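Local coordinates for protein NADP-dependent alcohol dehydrogenase (Entamoeba histolytica, PDB 2OUI) that is a zinc-containing tetrameric enzyme that probably catalyses the reversible, NADP-dependent oxidation of alcohols to aldehydes or ketones, at residues 135-140 and 308-313; 142-147 and 314-319; 30-35 and 348-353. The protein carries 1 engineered substitution. All blocks are in the same frame, centred on the assembly; numbering follows the deposited sequence. Where two conformers were deposited one is given.

Interaction 1 (135-140 and 308-313); sequences LLPRDI and LISTGK
The flat group of this contact is the carboxylate of Asp139, and Ser310 meets it at the OD1 end. Ser310 OG donates a hydrogen bond of 2.9 Å to Asp139 OD1. Asp139 OD1 accepts on its syn lone pair, the side facing OD2. The second oxygen lies against carbon: Asp139 OD2 is 3.3 Å from Ser310 CB. Asp139 CG sits between its own backbone N and carbonyl carbon (chi1 68°), the crowded position, and this turns the carboxylate to the serine. The serine hydroxyl has no more than a weak hydrogen bond to Ala306 O, one turn back in the helix.

The apolar half lies beside this bond. Ile140 and Ile309 cross at about a right angle. Ile140 CD1 is the touching tip, 3.7 Å from Ile309 CB and 3.5 Å from Ser310 OG. Pro137 adds a light contact, with CB 3.9 Å from Ser310 OG.

Both backbones turn here. Residues 137-140 form a type I beta turn, closed by Ile140 N to Pro137 O at 3.1 Å. Helix 298-310 ends in a Schellman motif, with Gly312 at positive phi. Gly312 N bonds Ile309 O at 3.0 Å, and Lys313 N bonds Leu308 O at 2.9 Å. The arrangement is surface packing of a beta turn, after strand 134-135 of the GroES-like region, against the Schellman-capped C-terminus of a helix from the zinc-binding dehydrogenase region.

Interaction 2 (142-147 and 314-319); sequences PEDAVM and LDTSKL
An Asx turn at Asp315 shapes the loop that receives the short helix 142-145. Asp315 OD1 accepts two bonds from Ser317. Ser317 OG is 2.6 Å away on the syn lone pair, and Ser317 N is 3.0 Å away, above the carboxylate plane.

Thr316 is the direct polar link across the contact. Its OG1 donates to Asp144 O at 2.9 Å. The bond is bent at the acceptor, with a C=O...donor angle of 109° and the hydroxyl above the carbonyl plane. Thr316 OG1 stands between its backbone N and carbonyl carbon (chi1 61°), a rotation that points it at Asp144 O. A water adds a second link: it accepts from Thr316 N and gives a weak bond to Asp144 OD2. Asp144 OD1 rests on Ser317 CB at 3.4 Å.

Met147 supplies the apolar side. Its CB packs on Thr316 CB at 3.8 Å. The chain then bends at chi2 and chi3, so that SD lies 3.9 Å from Leu319 CD1, with the two side chains antiparallel alongside each other.

Thr316 also touches Val152 of helix 148-161. Strand 320-325 touches Asp144 through Ile320, and strand 346-350 touches Met147 through Lys346 and Val348.

Interaction 3 (30-35 and 348-353); sequences RPLALA and VVRIHY
Strands 27-34 and 346-350 pair antiparallel here, mostly through backbone bonds. Leu34 and Val349 form the hydrogen-bonded pair. Leu34 N donates to Val349 O and Val349 N to Leu34 O, both at 2.8 Å. Ala33 and Arg350 are the adjacent non-hydrogen-bonded pair. Leu32 and Ala33 form a classic beta bulge against Val62 on the neighbouring strand 61-68.

Leu32 O is gripped twice. Ile351 N donates to it at 3.0 Å, almost straight. Arg350 NH1 donates to the same oxygen at 3.2 Å. This second bond is bent, at 136°. Both donors stand above the carbonyl plane. Arg350 bends at chi2, which carries the guanidinium back to this oxygen; its NH2 has a salt bridge to Glu356.

Pro31 O takes the phenol. Tyr353 OH donates to it at 2.7 Å, in the carbonyl plane and on a lone pair. Over one face of the same ring lies the extended side chain of Arg30, with its guanidinium flat on it (planes 2° apart). Arg30 CZ is 4.0 Å from the ring centroid, a cation-pi contact. Arg30 CD lies 3.6 Å from that centroid as a CH-pi contact. Arg30 NH2 is also held by Gln64 and by a salt bridge to Asp355.

At and beyond the strand end, the Arg350 and Tyr353 side chains thus join the backbone in satisfying Leu32 O and Pro31 O. The buried Arg30 charge is probably eased by the ring, Gln64 and Asp355 together.

Overall arrangement
The three contacts join parts of the chain distant in sequence. Each segment of interaction 2 follows closely on one of interaction 1, so the two cross along the chain. Their centres are 10 Å apart. Leu136 CD1 and Ala145 CB meet at 3.4 Å between them, and Leu308 packs on Leu314. Interactions 2 and 3 have centres 14 Å apart. They touch where Val146 CG1 meets Val348 CG1 at 3.7 Å. Interactions 1 and 3 do not touch; their nearest atoms are about 6 Å apart. Segment 142-147 touches both. The zinc, held by Cys37, His59 and Asp150, is about 10 Å from the Met147 side chain and about 9 Å from that of Ala35. Interactions 2 and 3 therefore lie near the metal site without supplying its ligands.

Interaction 1 (135-140 and 308-313)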
ATOM      1  N   LEU A 135      27.547  10.385   4.576  1.00 23.15           N
ATOM      2  CA  LEU A 135      28.447  11.524   4.797  1.00 21.47           C
ATOM      3  C   LEU A 135      27.726  12.688   5.493  1.00 24.67           C
ATOM      4  O   LEU A 135      26.577  12.977   5.169  1.00 25.48           O
ATOM      5  CB  LEU A 135      29.079  11.985   3.467  1.00 22.60           C
ATOM      6  CG  LEU A 135      30.061  11.011   2.779  1.00 27.21           C
ATOM      7  CD1 LEU A 135      30.538  11.609   1.455  1.00 32.05           C
ATOM      8  CD2 LEU A 135      31.254  10.616   3.676  1.00 27.28           C
ATOM      9  N   LEU A 136      28.393  13.345   6.451  1.00 24.62           N
ATOM     10  CA  LEU A 136      27.842  14.518   7.139  1.00 24.43           C
ATOM     11  C   LEU A 136      27.819  15.720   6.186  1.00 24.14           C
ATOM     12  O   LEU A 136      28.876  16.160   5.751  1.00 22.40           O
ATOM     13  CB  LEU A 136      28.678  14.858   8.379  1.00 24.71           C
ATOM     14  CG  LEU A 136      28.280  16.098   9.210  1.00 24.95           C
ATOM     15  CD1 LEU A 136      26.890  15.972   9.846  1.00 23.13           C
ATOM     16  CD2 LEU A 136      29.346  16.414  10.269  1.00 24.71           C
ATOM     17  N   PRO A 137      26.627  16.240   5.847  1.00 24.81           N
ATOM     18  CA  PRO A 137      26.588  17.425   4.977  1.00 27.16           C
ATOM     19  C   PRO A 137      27.290  18.621   5.631  1.00 29.17           C
ATOM     20  O   PRO A 137      27.175  18.816   6.848  1.00 30.55           O
ATOM     21  CB  PRO A 137      25.093  17.691   4.825  1.00 25.72           C
ATOM     22  CG  PRO A 137      24.456  16.320   5.070  1.00 26.18           C
ATOM     23  CD  PRO A 137      25.274  15.775   6.195  1.00 25.49           C
ATOM     24  N   ARG A 138      28.002  19.406   4.830  1.00 29.73           N
ATOM     25  CA  ARG A 138      28.790  20.524   5.349  1.00 30.83           C
ATOM     26  C   ARG A 138      27.938  21.589   6.077  1.00 30.38           C
ATOM     27  O   ARG A 138      28.452  22.307   6.935  1.00 31.59           O
ATOM     28  CB  ARG A 138      29.658  21.138   4.240  1.00 32.38           C
ATOM     29  CG  ARG A 138      30.801  20.216   3.759  1.00 40.22           C
ATOM     30  CD  ARG A 138      31.777  20.904   2.768  1.00 36.61           C
ATOM     31  NE  ARG A 138      32.482  19.924   1.925  1.00 50.47           N
ATOM     32  CZ  ARG A 138      33.758  19.551   2.074  1.00 54.69           C
ATOM     33  NH1 ARG A 138      34.516  20.078   3.032  1.00 57.11           N
ATOM     34  NH2 ARG A 138      34.287  18.647   1.255  1.00 52.28           N
ATOM     35  N   ASP A 139      26.635  21.652   5.774  1.00 27.20           N
ATOM     36  CA  ASP A 139      25.749  22.665   6.359  1.00 27.75           C
ATOM     37  C   ASP A 139      24.956  22.165   7.591  1.00 29.43           C
ATOM     38  O   ASP A 139      23.979  22.813   8.021  1.00 30.96           O
ATOM     39  CB  ASP A 139      24.813  23.239   5.274  1.00 26.39           C
ATOM     40  CG  ASP A 139      23.787  22.216   4.756  1.00 31.15           C
ATOM     41  OD1 ASP A 139      23.939  20.989   4.955  1.00 29.45           O
ATOM     42  OD2 ASP A 139      22.798  22.656   4.142  1.00 37.89           O
ATOM     43  N   ILE A 140      25.358  21.020   8.157  1.00 26.02           N
ATOM     44  CA  ILE A 140      24.703  20.516   9.372  1.00 25.71           C
ATOM     45  C   ILE A 140      25.718  20.392  10.510  1.00 24.85           C
ATOM     46  O   ILE A 140      26.763  19.766  10.345  1.00 25.00           O
ATOM     47  CB  ILE A 140      23.977  19.160   9.162  1.00 24.80           C
ATOM     48  CG1 ILE A 140      22.991  19.244   7.986  1.00 27.18           C
ATOM     49  CG2 ILE A 140      23.242  18.752  10.441  1.00 24.91           C
ATOM     50  CD1 ILE A 140      22.136  17.987   7.769  1.00 26.57           C
ATOM     51  N   LEU A 308      16.142  17.208   5.019  1.00 23.22           N
ATOM     52  CA  LEU A 308      15.156  18.110   5.643  1.00 21.95           C
ATOM     53  C   LEU A 308      15.838  19.190   6.467  1.00 23.15           C
ATOM     54  O   LEU A 308      15.330  20.307   6.561  1.00 21.66           O
ATOM     55  CB  LEU A 308      14.180  17.343   6.535  1.00 20.73           C
ATOM     56  CG  LEU A 308      13.241  16.412   5.747  1.00 23.06           C
ATOM     57  CD1 LEU A 308      12.296  15.636   6.657  1.00 22.16           C
ATOM     58  CD2 LEU A 308      12.447  17.247   4.755  1.00 22.55           C
ATOM     59  N   ILE A 309      16.970  18.846   7.086  1.00 23.00           N
ATOM     60  CA  ILE A 309      17.738  19.830   7.846  1.00 22.57           C
ATOM     61  C   ILE A 309      18.423  20.807   6.885  1.00 22.86           C
ATOM     62  O   ILE A 309      18.316  22.021   7.046  1.00 25.54           O
ATOM     63  CB  ILE A 309      18.767  19.183   8.801  1.00 21.98           C
ATOM     64  CG1 ILE A 309      18.074  18.261   9.819  1.00 19.08           C
ATOM     65  CG2 ILE A 309      19.552  20.267   9.555  1.00 25.48           C
ATOM     66  CD1 ILE A 309      19.062  17.585  10.792  1.00 24.88           C
ATOM     67  N   SER A 310      19.064  20.273   5.852  1.00 20.60           N
ATOM     68  CA  SER A 310      19.830  21.084   4.890  1.00 23.09           C
ATOM     69  C   SER A 310      18.985  22.062   4.112  1.00 23.86           C
ATOM     70  O   SER A 310      19.462  23.130   3.750  1.00 19.30           O
ATOM     71  CB  SER A 310      20.572  20.178   3.908  1.00 24.12           C
ATOM     72  OG  SER A 310      21.575  19.437   4.580  1.00 26.89           O
ATOM     73  N   THR A 311      17.726  21.700   3.854  1.00 22.55           N
ATOM     74  CA  THR A 311      16.811  22.579   3.130  1.00 24.34           C
ATOM     75  C   THR A 311      16.053  23.547   4.050  1.00 24.04           C
ATOM     76  O   THR A 311      15.240  24.335   3.568  1.00 24.44           O
ATOM     77  CB  THR A 311      15.750  21.767   2.304  1.00 24.27           C
ATOM     78  OG1 THR A 311      15.066  20.864   3.174  1.00 23.81           O
ATOM     79  CG2 THR A 311      16.420  20.950   1.181  1.00 26.41           C
ATOM     80  N   GLY A 312      16.299  23.484   5.361  1.00 23.04           N
ATOM     81  CA  GLY A 312      15.705  24.444   6.311  1.00 22.16           C
ATOM     82  C   GLY A 312      14.295  24.078   6.735  1.00 23.79           C
ATOM     83  O   GLY A 312      13.548  24.915   7.253  1.00 25.49           O
ATOM     84  N   LYS A 313      13.939  22.819   6.505  1.00 19.81           N
ATOM     85  CA  LYS A 313      12.591  22.295   6.773  1.00 22.21           C
ATOM     86  C   LYS A 313      12.472  21.473   8.056  1.00 23.94           C
ATOM     87  O   LYS A 313      11.382  20.996   8.404  1.00 25.87           O
ATOM     88  CB  LYS A 313      12.134  21.459   5.575  1.00 22.71           C
ATOM     89  CG  LYS A 313      12.086  22.266   4.294  1.00 20.20           C
ATOM     90  CD  LYS A 313      11.462  21.481   3.163  1.00 22.96           C
ATOM     91  CE  LYS A 313      11.296  22.388   1.969  1.00 19.68           C
ATOM     92  NZ  LYS A 313      10.571  21.675   0.849  1.00 21.92           N
TER

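Interaction 2 (142-147 and 314-319)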
ATOM      1  N   PRO A 142      27.462  18.970  13.757  1.00 25.95           N
ATOM      2  CA  PRO A 142      27.462  17.610  14.313  1.00 25.23           C
ATOM      3  C   PRO A 142      26.376  17.376  15.371  1.00 26.90           C
ATOM      4  O   PRO A 142      25.732  16.324  15.370  1.00 26.52           O
ATOM      5  CB  PRO A 142      28.869  17.471  14.909  1.00 26.99           C
ATOM      6  CG  PRO A 142      29.711  18.451  14.116  1.00 28.59           C
ATOM      7  CD  PRO A 142      28.811  19.580  13.708  1.00 25.57           C
ATOM      8  N   GLU A 143      26.160  18.350  16.252  1.00 27.15           N
ATOM      9  CA  GLU A 143      25.207  18.192  17.349  1.00 25.74           C
ATOM     10  C   GLU A 143      23.778  18.095  16.825  1.00 26.56           C
ATOM     11  O   GLU A 143      22.971  17.303  17.332  1.00 27.84           O
ATOM     12  CB  GLU A 143      25.341  19.344  18.348  1.00 27.75           C
ATOM     13  CG  GLU A 143      26.701  19.407  19.017  1.00 35.68           C
ATOM     14  CD  GLU A 143      27.723  20.334  18.318  1.00 45.55           C
ATOM     15  OE1 GLU A 143      27.646  20.541  17.078  1.00 38.68           O
ATOM     16  OE2 GLU A 143      28.630  20.838  19.031  1.00 44.75           O
ATOM     17  N   ASP A 144      23.462  18.860  15.784  1.00 24.87           N
ATOM     18  CA  ASP A 144      22.139  18.728  15.155  1.00 25.92           C
ATOM     19  C   ASP A 144      22.007  17.410  14.394  1.00 26.30           C
ATOM     20  O   ASP A 144      20.935  16.790  14.365  1.00 25.08           O
ATOM     21  CB  ASP A 144      21.865  19.901  14.206  1.00 24.00           C
ATOM     22  CG  ASP A 144      21.683  21.224  14.934  1.00 32.08           C
ATOM     23  OD1 ASP A 144      21.649  21.240  16.191  1.00 32.11           O
ATOM     24  OD2 ASP A 144      21.575  22.257  14.229  1.00 33.82           O
ATOM     25  N   ALA A 145      23.098  16.977  13.760  1.00 22.73           N
ATOM     26  CA  ALA A 145      23.056  15.744  12.969  1.00 22.61           C
ATOM     27  C   ALA A 145      22.911  14.485  13.824  1.00 23.50           C
ATOM     28  O   ALA A 145      22.358  13.484  13.349  1.00 23.74           O
ATOM     29  CB  ALA A 145      24.288  15.639  12.083  1.00 24.38           C
ATOM     30  N   VAL A 146      23.423  14.509  15.063  1.00 23.18           N
ATOM     31  CA  VAL A 146      23.352  13.310  15.918  1.00 25.49           C
ATOM     32  C   VAL A 146      21.902  12.967  16.299  1.00 25.08           C
ATOM     33  O   VAL A 146      21.582  11.815  16.667  1.00 24.09           O
ATOM     34  CB  VAL A 146      24.279  13.389  17.159  1.00 27.05           C
ATOM     35  CG1 VAL A 146      23.741  14.366  18.196  1.00 30.37           C
ATOM     36  CG2 VAL A 146      24.481  11.997  17.739  1.00 31.41           C
ATOM     37  N   MET A 147      21.021  13.963  16.184  1.00 23.96           N
ATOM     38  CA  MET A 147      19.581  13.732  16.400  1.00 23.58           C
ATOM     39  C   MET A 147      18.950  12.903  15.296  1.00 22.24           C
ATOM     40  O   MET A 147      17.882  12.319  15.499  1.00 24.67           O
ATOM     41  CB  MET A 147      18.833  15.066  16.513  1.00 21.96           C
ATOM     42  CG  MET A 147      19.301  15.972  17.658  1.00 24.08           C
ATOM     43  SD  MET A 147      19.065  15.268  19.301  1.00 28.98           S
ATOM     44  CE  MET A 147      20.696  14.696  19.715  1.00 35.13           C
ATOM     45  N   LEU A 314      13.579  21.289   8.755  1.00 23.75           N
ATOM     46  CA  LEU A 314      13.571  20.603  10.050  1.00 24.08           C
ATOM     47  C   LEU A 314      14.689  21.158  10.919  1.00 26.43           C
ATOM     48  O   LEU A 314      15.832  21.189  10.486  1.00 26.83           O
ATOM     49  CB  LEU A 314      13.778  19.095   9.881  1.00 23.56           C
ATOM     50  CG  LEU A 314      13.832  18.248  11.169  1.00 20.53           C
ATOM     51  CD1 LEU A 314      12.495  18.300  11.950  1.00 27.28           C
ATOM     52  CD2 LEU A 314      14.196  16.784  10.861  1.00 23.81           C
ATOM     53  N   ASP A 315      14.350  21.587  12.136  1.00 25.28           N
ATOM     54  CA  ASP A 315      15.320  22.142  13.070  1.00 27.14           C
ATOM     55  C   ASP A 315      15.396  21.224  14.279  1.00 28.26           C
ATOM     56  O   ASP A 315      14.469  21.181  15.095  1.00 30.97           O
ATOM     57  CB  ASP A 315      14.919  23.573  13.458  1.00 26.51           C
ATOM     58  CG  ASP A 315      15.788  24.161  14.568  1.00 32.25           C
ATOM     59  OD1 ASP A 315      16.858  23.595  14.866  1.00 27.47           O
ATOM     60  OD2 ASP A 315      15.390  25.192  15.144  1.00 36.63           O
ATOM     61  N   THR A 316      16.482  20.462  14.367  1.00 24.93           N
ATOM     62  CA  THR A 316      16.644  19.493  15.454  1.00 25.17           C
ATOM     63  C   THR A 316      17.344  20.111  16.669  1.00 25.08           C
ATOM     64  O   THR A 316      17.482  19.455  17.702  1.00 23.76           O
ATOM     65  CB  THR A 316      17.470  18.260  15.010  1.00 26.63           C
ATOM     66  OG1 THR A 316      18.775  18.676  14.603  1.00 27.23           O
ATOM     67  CG2 THR A 316      16.817  17.541  13.863  1.00 26.63           C
ATOM     68  N   SER A 317      17.811  21.352  16.534  1.00 25.25           N
ATOM     69  CA  SER A 317      18.517  22.001  17.643  1.00 27.17           C
ATOM     70  C   SER A 317      17.623  22.210  18.865  1.00 25.65           C
ATOM     71  O   SER A 317      18.124  22.227  19.989  1.00 25.74           O
ATOM     72  CB  SER A 317      19.150  23.327  17.213  1.00 27.91           C
ATOM     73  OG  SER A 317      18.153  24.326  17.022  1.00 30.18           O
ATOM     74  N   LYS A 318      16.310  22.363  18.651  1.00 25.10           N
ATOM     75  CA  LYS A 318      15.351  22.557  19.756  1.00 25.46           C
ATOM     76  C   LYS A 318      15.316  21.371  20.718  1.00 25.16           C
ATOM     77  O   LYS A 318      14.789  21.490  21.816  1.00 27.09           O
ATOM     78  CB  LYS A 318      13.930  22.754  19.226  1.00 26.18           C
ATOM     79  CG  LYS A 318      13.691  24.021  18.428  1.00 32.41           C
ATOM     80  CD  LYS A 318      12.223  23.957  17.927  1.00 38.19           C
ATOM     81  CE  LYS A 318      12.033  24.494  16.520  1.00 40.98           C
ATOM     82  NZ  LYS A 318      12.147  25.976  16.541  1.00 49.25           N
ATOM     83  N   LEU A 319      15.827  20.217  20.283  1.00 23.05           N
ATOM     84  CA  LEU A 319      15.866  19.020  21.118  1.00 22.85           C
ATOM     85  C   LEU A 319      16.995  19.059  22.133  1.00 23.77           C
ATOM     86  O   LEU A 319      16.969  18.330  23.112  1.00 26.99           O
ATOM     87  CB  LEU A 319      16.062  17.763  20.258  1.00 21.53           C
ATOM     88  CG  LEU A 319      14.958  17.411  19.260  1.00 23.31           C
ATOM     89  CD1 LEU A 319      15.350  16.187  18.409  1.00 27.55           C
ATOM     90  CD2 LEU A 319      13.657  17.152  20.003  1.00 25.92           C
TER
HETATM   91  O   HOH W   1      18.883  21.848  13.063  1.00 26.10           O

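Interaction 3 (30-35 and 348-353)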
ATOM      1  N   ARG A  30      35.646   6.929  14.975  1.00 20.84           N
ATOM      2  CA  ARG A  30      35.805   7.607  16.272  1.00 19.51           C
ATOM      3  C   ARG A  30      34.687   8.635  16.438  1.00 20.43           C
ATOM      4  O   ARG A  30      34.288   9.281  15.454  1.00 22.59           O
ATOM      5  CB  ARG A  30      37.198   8.260  16.377  1.00 20.46           C
ATOM      6  CG  ARG A  30      37.426   9.445  15.460  1.00 20.49           C
ATOM      7  CD  ARG A  30      38.895   9.959  15.635  1.00 21.08           C
ATOM      8  NE  ARG A  30      39.205  11.129  14.817  1.00 24.69           N
ATOM      9  CZ  ARG A  30      40.406  11.700  14.748  1.00 24.25           C
ATOM     10  NH1 ARG A  30      41.423  11.196  15.435  1.00 22.74           N
ATOM     11  NH2 ARG A  30      40.595  12.783  13.989  1.00 22.68           N
ATOM     12  N   PRO A  31      34.113   8.758  17.664  1.00 22.19           N
ATOM     13  CA  PRO A  31      32.978   9.692  17.825  1.00 20.90           C
ATOM     14  C   PRO A  31      33.367  11.169  17.849  1.00 21.74           C
ATOM     15  O   PRO A  31      34.378  11.529  18.480  1.00 21.56           O
ATOM     16  CB  PRO A  31      32.418   9.317  19.206  1.00 21.44           C
ATOM     17  CG  PRO A  31      33.624   8.832  19.987  1.00 18.99           C
ATOM     18  CD  PRO A  31      34.429   8.051  18.927  1.00 23.14           C
ATOM     19  N   LEU A  32      32.550  12.001  17.192  1.00 21.03           N
ATOM     20  CA  LEU A  32      32.669  13.468  17.209  1.00 21.87           C
ATOM     21  C   LEU A  32      31.526  14.106  17.987  1.00 23.23           C
ATOM     22  O   LEU A  32      31.694  15.149  18.570  1.00 22.14           O
ATOM     23  CB  LEU A  32      32.636  14.031  15.793  1.00 23.05           C
ATOM     24  CG  LEU A  32      33.768  13.669  14.829  1.00 25.10           C
ATOM     25  CD1 LEU A  32      33.449  14.292  13.488  1.00 27.70           C
ATOM     26  CD2 LEU A  32      35.102  14.163  15.372  1.00 30.26           C
ATOM     27  N   ALA A  33      30.351  13.483  17.965  1.00 22.15           N
ATOM     28  CA  ALA A  33      29.253  13.941  18.811  1.00 24.22           C
ATOM     29  C   ALA A  33      28.428  12.714  19.178  1.00 21.89           C
ATOM     30  O   ALA A  33      28.251  11.809  18.355  1.00 22.46           O
ATOM     31  CB  ALA A  33      28.402  15.010  18.103  1.00 24.24           C
ATOM     32  N   LEU A  34      27.993  12.658  20.437  1.00 22.19           N
ATOM     33  CA  LEU A  34      27.275  11.486  20.958  1.00 22.17           C
ATOM     34  C   LEU A  34      26.066  11.941  21.734  1.00 19.99           C
ATOM     35  O   LEU A  34      26.092  13.027  22.306  1.00 20.21           O
ATOM     36  CB  LEU A  34      28.188  10.716  21.941  1.00 20.92           C
ATOM     37  CG  LEU A  34      29.418  10.030  21.315  1.00 22.03           C
ATOM     38  CD1 LEU A  34      30.330   9.477  22.414  1.00 23.02           C
ATOM     39  CD2 LEU A  34      29.021   8.916  20.319  1.00 22.25           C
ATOM     40  N   ALA A  35      25.031  11.107  21.790  1.00 21.30           N
ATOM     41  CA  ALA A  35      23.876  11.396  22.665  1.00 24.09           C
ATOM     42  C   ALA A  35      23.418  10.106  23.356  1.00 21.92           C
ATOM     43  O   ALA A  35      23.529   9.030  22.766  1.00 25.94           O
ATOM     44  CB  ALA A  35      22.731  11.992  21.857  1.00 21.70           C
ATOM     45  N   VAL A 348      23.774  16.288  24.482  1.00 22.34           N
ATOM     46  CA  VAL A 348      24.759  15.910  23.477  0.50 21.11           C
ATOM     47  C   VAL A 348      26.153  16.129  24.025  1.00 21.56           C
ATOM     48  O   VAL A 348      26.396  17.038  24.821  1.00 22.48           O
ATOM     49  CB  VAL A 348      24.627  16.664  22.126  0.50 20.88           C
ATOM     50  CG1 VAL A 348      23.435  16.180  21.363  0.50 19.81           C
ATOM     51  CG2 VAL A 348      24.585  18.174  22.319  0.50 20.07           C
ATOM     52  N   VAL A 349      27.065  15.263  23.612  1.00 20.95           N
ATOM     53  CA  VAL A 349      28.445  15.355  24.033  1.00 21.51           C
ATOM     54  C   VAL A 349      29.284  15.555  22.781  1.00 22.20           C
ATOM     55  O   VAL A 349      29.155  14.803  21.840  1.00 22.40           O
ATOM     56  CB  VAL A 349      28.892  14.045  24.713  1.00 20.49           C
ATOM     57  CG1 VAL A 349      30.373  14.107  25.106  1.00 17.84           C
ATOM     58  CG2 VAL A 349      28.029  13.765  25.952  1.00 23.15           C
ATOM     59  N   ARG A 350      30.160  16.555  22.798  1.00 23.89           N
ATOM     60  CA  ARG A 350      31.056  16.822  21.687  1.00 24.53           C
ATOM     61  C   ARG A 350      32.454  16.341  22.072  1.00 24.66           C
ATOM     62  O   ARG A 350      32.906  16.559  23.199  1.00 24.89           O
ATOM     63  CB  ARG A 350      31.039  18.319  21.347  1.00 26.82           C
ATOM     64  CG  ARG A 350      31.707  18.721  20.022  1.00 32.20           C
ATOM     65  CD  ARG A 350      30.951  18.260  18.726  1.00 26.54           C
ATOM     66  NE  ARG A 350      31.523  18.918  17.541  1.00 31.07           N
ATOM     67  CZ  ARG A 350      32.682  18.588  16.966  1.00 36.93           C
ATOM     68  NH1 ARG A 350      33.428  17.576  17.421  1.00 34.37           N
ATOM     69  NH2 ARG A 350      33.111  19.281  15.917  1.00 40.15           N
ATOM     70  N   ILE A 351      33.115  15.653  21.139  1.00 24.06           N
ATOM     71  CA  ILE A 351      34.468  15.135  21.346  1.00 24.97           C
ATOM     72  C   ILE A 351      35.380  15.689  20.246  1.00 25.52           C
ATOM     73  O   ILE A 351      35.041  15.638  19.065  1.00 23.76           O
ATOM     74  CB  ILE A 351      34.526  13.579  21.303  1.00 25.17           C
ATOM     75  CG1 ILE A 351      33.586  12.930  22.332  1.00 24.74           C
ATOM     76  CG2 ILE A 351      35.952  13.085  21.555  1.00 23.05           C
ATOM     77  CD1 ILE A 351      32.203  12.656  21.806  1.00 31.18           C
ATOM     78  N   HIS A 352      36.525  16.216  20.648  1.00 26.29           N
ATOM     79  CA  HIS A 352      37.496  16.808  19.718  1.00 28.34           C
ATOM     80  C   HIS A 352      38.812  16.038  19.639  1.00 26.59           C
ATOM     81  O   HIS A 352      39.208  15.350  20.591  1.00 26.99           O
ATOM     82  CB  HIS A 352      37.791  18.264  20.095  1.00 27.79           C
ATOM     83  CG  HIS A 352      36.640  19.188  19.858  1.00 35.45           C
ATOM     84  ND1 HIS A 352      35.956  19.800  20.886  1.00 38.64           N
ATOM     85  CD2 HIS A 352      36.036  19.590  18.715  1.00 35.88           C
ATOM     86  CE1 HIS A 352      34.992  20.553  20.386  1.00 37.51           C
ATOM     87  NE2 HIS A 352      35.019  20.443  19.071  1.00 41.62           N
ATOM     88  N   TYR A 353      39.486  16.168  18.495  1.00 24.14           N
ATOM     89  CA  TYR A 353      40.777  15.542  18.273  1.00 24.97           C
ATOM     90  C   TYR A 353      41.713  16.561  17.617  1.00 26.93           C
ATOM     91  O   TYR A 353      41.248  17.416  16.864  1.00 26.40           O
ATOM     92  CB  TYR A 353      40.616  14.330  17.358  1.00 24.69           C
ATOM     93  CG  TYR A 353      39.587  13.328  17.852  1.00 21.68           C
ATOM     94  CD1 TYR A 353      38.268  13.416  17.453  1.00 26.28           C
ATOM     95  CD2 TYR A 353      39.952  12.304  18.736  1.00 23.17           C
ATOM     96  CE1 TYR A 353      37.327  12.512  17.906  1.00 21.63           C
ATOM     97  CE2 TYR A 353      39.009  11.369  19.189  1.00 23.67           C
ATOM     98  CZ  TYR A 353      37.712  11.490  18.776  1.00 25.35           C
ATOM     99  OH  TYR A 353      36.783  10.588  19.238  1.00 23.48           O
TER